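Endosialidase (Enterobacteria phage phi92, PDB 4HIZ) hydrolyses polysialic acid within the chain, cleaving both alpha-2,8 and alpha-2,9 linkages between sialic acid residues, as an enzyme of a bacteriophage. Local coordinates at residues G191-G197 and A249-N255; Y281-D286 and D313-R318. Residues are numbered along the deposited sequence.

Interaction 1. Residues G191-G197 and A249-N255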
# COMPACT_ATOMS: atom_id res chain seq x y z
N GLY A 191 37.30 4.13 27.47
CA GLY A 191 37.01 2.73 27.70
C GLY A 191 37.57 1.70 26.73
O GLY A 191 37.32 0.50 26.92
N ILE A 192 38.30 2.14 25.70
CA ILE A 192 38.90 1.18 24.77
C ILE A 192 40.41 1.15 24.92
O ILE A 192 41.07 2.19 24.74
CB ILE A 192 38.55 1.50 23.32
CG1 ILE A 192 37.02 1.52 23.14
CG2 ILE A 192 39.21 0.46 22.39
CD1 ILE A 192 36.56 1.89 21.68
N THR A 193 40.96 -0.02 25.26
CA THR A 193 42.41 -0.14 25.45
C THR A 193 42.96 -1.33 24.68
O THR A 193 42.31 -2.39 24.59
CB THR A 193 42.79 -0.30 26.93
OG1 THR A 193 42.01 -1.35 27.50
CG2 THR A 193 42.55 0.99 27.70
N ILE A 194 44.15 -1.13 24.11
CA ILE A 194 44.88 -2.20 23.41
C ILE A 194 46.35 -2.12 23.78
O ILE A 194 46.93 -1.04 23.67
CB ILE A 194 44.78 -2.03 21.89
CG1 ILE A 194 43.31 -1.79 21.49
CG2 ILE A 194 45.30 -3.31 21.18
CD1 ILE A 194 43.12 -1.28 20.07
N SER A 195 46.96 -3.24 24.16
CA SER A 195 48.41 -3.24 24.38
C SER A 195 49.14 -3.40 23.08
O SER A 195 48.69 -4.14 22.20
CB SER A 195 48.82 -4.37 25.33
OG SER A 195 48.21 -4.13 26.56
N SER A 196 50.27 -2.70 22.94
CA SER A 196 51.11 -2.85 21.76
C SER A 196 51.44 -4.33 21.56
O SER A 196 51.75 -5.04 22.52
CB SER A 196 52.40 -2.05 21.93
OG SER A 196 53.08 -1.99 20.70
N GLY A 197 51.36 -4.80 20.32
CA GLY A 197 51.69 -6.19 20.04
C GLY A 197 50.49 -7.14 20.16
O GLY A 197 50.57 -8.31 19.75
N ALA A 249 48.26 -4.43 17.30
CA ALA A 249 48.52 -3.01 17.53
C ALA A 249 50.01 -2.71 17.51
O ALA A 249 50.83 -3.53 17.91
CB ALA A 249 47.95 -2.57 18.85
N THR A 250 50.36 -1.51 17.07
CA THR A 250 51.77 -1.14 17.00
C THR A 250 52.16 -0.09 18.04
O THR A 250 53.29 0.41 18.05
CB THR A 250 52.15 -0.68 15.59
OG1 THR A 250 51.33 0.43 15.21
CG2 THR A 250 51.98 -1.82 14.60
N SER A 251 51.20 0.22 18.92
CA SER A 251 51.45 1.09 20.05
C SER A 251 50.45 0.75 21.15
O SER A 251 49.48 0.02 20.92
CB SER A 251 51.35 2.57 19.65
OG SER A 251 50.00 2.97 19.46
N ASN A 252 50.69 1.28 22.34
CA ASN A 252 49.71 1.16 23.43
C ASN A 252 48.61 2.18 23.19
O ASN A 252 48.88 3.38 23.08
CB ASN A 252 50.38 1.47 24.77
CG ASN A 252 51.43 0.44 25.13
OD1 ASN A 252 51.26 -0.76 24.84
ND2 ASN A 252 52.55 0.90 25.71
N ILE A 253 47.38 1.69 23.08
CA ILE A 253 46.25 2.54 22.71
C ILE A 253 45.31 2.63 23.88
O ILE A 253 44.98 1.61 24.51
CB ILE A 253 45.56 1.93 21.50
CG1 ILE A 253 46.46 2.10 20.27
CG2 ILE A 253 44.18 2.57 21.28
CD1 ILE A 253 46.04 1.21 19.10
N ASP A 254 44.86 3.84 24.19
CA ASP A 254 43.84 4.06 25.22
C ASP A 254 43.07 5.28 24.79
O ASP A 254 43.64 6.40 24.74
CB ASP A 254 44.52 4.32 26.58
CG ASP A 254 43.52 4.52 27.74
OD1 ASP A 254 42.35 4.91 27.50
OD2 ASP A 254 43.90 4.29 28.90
N ASN A 255 41.78 5.11 24.47
CA ASN A 255 41.05 6.24 23.91
C ASN A 255 40.38 7.11 24.97
O ASN A 255 39.39 7.80 24.68
CB ASN A 255 40.01 5.77 22.89
CG ASN A 255 38.78 5.13 23.56
OD1 ASN A 255 38.84 4.71 24.72
ND2 ASN A 255 37.65 5.06 22.81
O HOH W 1 40.01 4.44 28.62
O HOH W 2 54.86 -0.06 21.02
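Side-chain amides can extend the hydrogen bonding of an edge strand beyond its regular residues, as here. Ile194 and Ile253 form the regular centre, an antiparallel hydrogen-bonded pair: Ile194 N donates to Ile253 O at 2.9 Å, and Ile253 N returns a bond to Ile194 O at 2.8 Å. Their side chains lie on the same face of the sheet, where Ile194 CD1 meets Ile253 CD1 at 4.0 Å. Ile194 CG2 also packs against Ala249 CB at 3.6 Å, and the same side chain touches Ala201 on the neighbouring strand 200-204.

Asn255 continues the pattern with a substitute acceptor. Its backbone N bonds to Ile192 O at 3.0 Å, but the bond from Ile192 N goes to the side-chain atom Asn255 OD1, at 2.8 Å. The other half of the amide is used as well, since ND2 donates to Ser221 O. Asn252 does something similar beyond the far end of the strand, its OD1 accepting from Ser196 N at 2.9 Å; Gly197 N to Ala249 O, 2.8 Å, then closes the row.

On the face bearing Thr193 and Asp254, a non-hydrogen-bonded pair, a water links Gly191 N to Asp254 OD1, which also accepts from Thr256 N.

Strand 253-254 thus finishes one side of an antiparallel sheet. Ile192 and Ile253 both touch Ala223, in the region whose neighbours Ser219, Asn220 and Thr224 line a glycan pocket, an arrangement consistent with the small beta-barrel domain inserted into the propeller of phage endosialidases.

Interaction 2. Residues Y281-D286 and D313-R318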
# COMPACT_ATOMS: atom_id res chain seq x y z
N TYR A 281 4.76 -31.25 26.64
CA TYR A 281 3.64 -32.11 26.99
C TYR A 281 4.15 -33.35 27.72
O TYR A 281 5.19 -33.90 27.36
CB TYR A 281 2.92 -32.55 25.73
CG TYR A 281 1.71 -33.40 26.04
CD1 TYR A 281 0.51 -32.80 26.35
CD2 TYR A 281 1.79 -34.80 26.03
CE1 TYR A 281 -0.63 -33.56 26.62
CE2 TYR A 281 0.67 -35.56 26.31
CZ TYR A 281 -0.53 -34.93 26.60
OH TYR A 281 -1.66 -35.68 26.87
N SER A 282 3.39 -33.79 28.72
CA SER A 282 3.69 -35.04 29.43
C SER A 282 2.37 -35.54 30.04
O SER A 282 1.50 -34.74 30.38
CB SER A 282 4.72 -34.78 30.52
OG SER A 282 4.91 -36.00 31.27
N THR A 283 2.21 -36.85 30.18
CA THR A 283 1.07 -37.35 30.93
C THR A 283 1.30 -37.29 32.45
O THR A 283 0.39 -37.55 33.23
CB THR A 283 0.67 -38.76 30.50
OG1 THR A 283 1.82 -39.60 30.56
CG2 THR A 283 0.14 -38.72 29.05
N ASN A 284 2.53 -36.92 32.84
CA ASN A 284 2.86 -36.63 34.24
C ASN A 284 2.43 -35.22 34.57
O ASN A 284 3.06 -34.28 34.06
CB ASN A 284 4.36 -36.74 34.41
CG ASN A 284 4.81 -36.58 35.87
OD1 ASN A 284 4.12 -35.98 36.68
ND2 ASN A 284 6.00 -37.11 36.19
N ALA A 285 1.41 -35.05 35.41
CA ALA A 285 0.87 -33.73 35.74
C ALA A 285 1.92 -32.77 36.32
O ALA A 285 1.78 -31.55 36.25
CB ALA A 285 -0.32 -33.85 36.70
N ASP A 286 2.97 -33.32 36.93
CA ASP A 286 3.98 -32.49 37.53
C ASP A 286 5.07 -32.05 36.56
O ASP A 286 5.91 -31.20 36.91
CB ASP A 286 4.64 -33.24 38.71
CG ASP A 286 3.73 -33.35 39.91
OD1 ASP A 286 2.97 -32.42 40.20
OD2 ASP A 286 3.83 -34.37 40.63
N ASP A 313 -3.74 -29.81 30.72
CA ASP A 313 -3.98 -31.03 29.94
C ASP A 313 -4.22 -32.24 30.85
O ASP A 313 -5.03 -33.12 30.52
CB ASP A 313 -2.78 -31.36 29.03
CG ASP A 313 -2.77 -30.51 27.75
OD1 ASP A 313 -3.59 -30.78 26.85
OD2 ASP A 313 -1.93 -29.58 27.62
N ILE A 314 -3.52 -32.28 31.97
CA ILE A 314 -3.59 -33.44 32.88
C ILE A 314 -4.07 -32.98 34.26
O ILE A 314 -3.50 -32.07 34.84
CB ILE A 314 -2.18 -34.05 33.09
CG1 ILE A 314 -1.42 -34.23 31.76
CG2 ILE A 314 -2.28 -35.37 33.88
CD1 ILE A 314 -2.09 -35.16 30.74
N SER A 315 -5.14 -33.58 34.79
CA SER A 315 -5.50 -33.27 36.16
C SER A 315 -4.52 -34.02 37.06
O SER A 315 -4.21 -35.16 36.78
CB SER A 315 -6.92 -33.73 36.50
OG SER A 315 -7.86 -32.91 35.86
N PRO A 316 -4.06 -33.40 38.14
CA PRO A 316 -4.39 -32.05 38.64
C PRO A 316 -3.63 -30.98 37.86
O PRO A 316 -2.47 -31.17 37.52
CB PRO A 316 -3.92 -32.11 40.10
CG PRO A 316 -2.78 -33.09 40.07
CD PRO A 316 -3.17 -34.14 39.06
N ARG A 317 -4.30 -29.87 37.57
CA ARG A 317 -3.62 -28.75 36.90
C ARG A 317 -2.51 -28.18 37.77
O ARG A 317 -2.56 -28.27 39.01
CB ARG A 317 -4.61 -27.62 36.60
CG ARG A 317 -5.63 -27.98 35.55
CD ARG A 317 -6.26 -26.75 34.93
NE ARG A 317 -7.26 -27.21 33.99
CZ ARG A 317 -7.73 -26.48 33.01
NH1 ARG A 317 -7.28 -25.24 32.85
NH2 ARG A 317 -8.64 -27.01 32.20
N ARG A 318 -1.51 -27.58 37.13
CA ARG A 318 -0.52 -26.76 37.84
C ARG A 318 -0.44 -25.42 37.12
O ARG A 318 -0.59 -25.38 35.90
CB ARG A 318 0.88 -27.39 37.81
CG ARG A 318 1.14 -28.44 38.93
CD ARG A 318 0.49 -29.74 38.57
NE ARG A 318 0.80 -30.78 39.58
CZ ARG A 318 0.10 -30.97 40.68
NH1 ARG A 318 -0.95 -30.19 40.92
NH2 ARG A 318 0.44 -31.94 41.55
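Where two loops meet at a protein surface, side-chain rotamers can decide which atoms come together. Ile314 has both chi angles near m, and in this conformation it fits into the curve of residues 281-285: its CG1 lies 3.3 Å from Ser282 O, its CG2 3.8 Å from Ala285 CB, and its CD1 3.9 Å from Tyr281 OH. Ser282 and Asn284, both t at chi1, accept from the backbone two residues on: Ser282 OG from Asn284 N at 3.0 Å, an ST turn, and Asn284 OD1 from Asp286 N at 2.9 Å, an Asx turn. Ala285 CB also touches CD of Pro316, which follows a cis peptide bond, at 3.7 Å. Arg318, which opens the next strand, bends at chi2 (p) and chi4 (87°) and offers its guanidinium edge to Asp286: NE and NH2 reach the same oxygen, OD1, at 2.8 and 2.9 Å. The carboxylate is exposed, so water can compete for this salt bridge, whereas the apolar packing round Ile314 and Ala285 does not depend on charge.

Overall arrangement
Both interactions occur in the region of the catalytic beta-propeller, yet they serve separate parts of it. Interaction 1 belongs to the eight-stranded insertion between strands 172-181 and 272-275 of one four-stranded blade, strands that carry Glu176, Trp178 and Ile273 of a second glycan pocket. Interaction 2 follows in the chain, tying the connection from strand 272-275 into the next blade to a hairpin turn of that blade. Interactions 1 and 2 have centres 58 Å apart and nearest atoms about 45 Å apart. At interaction 1, N-acetyl-beta-neuraminic acid lies about 8 Å from the Ile253 side chain and N-acetyl-alpha-neuraminic acid about 9 Å from that of Ile192; at interaction 2, a calcium ion lies about 11 Å from the Arg318 side chain.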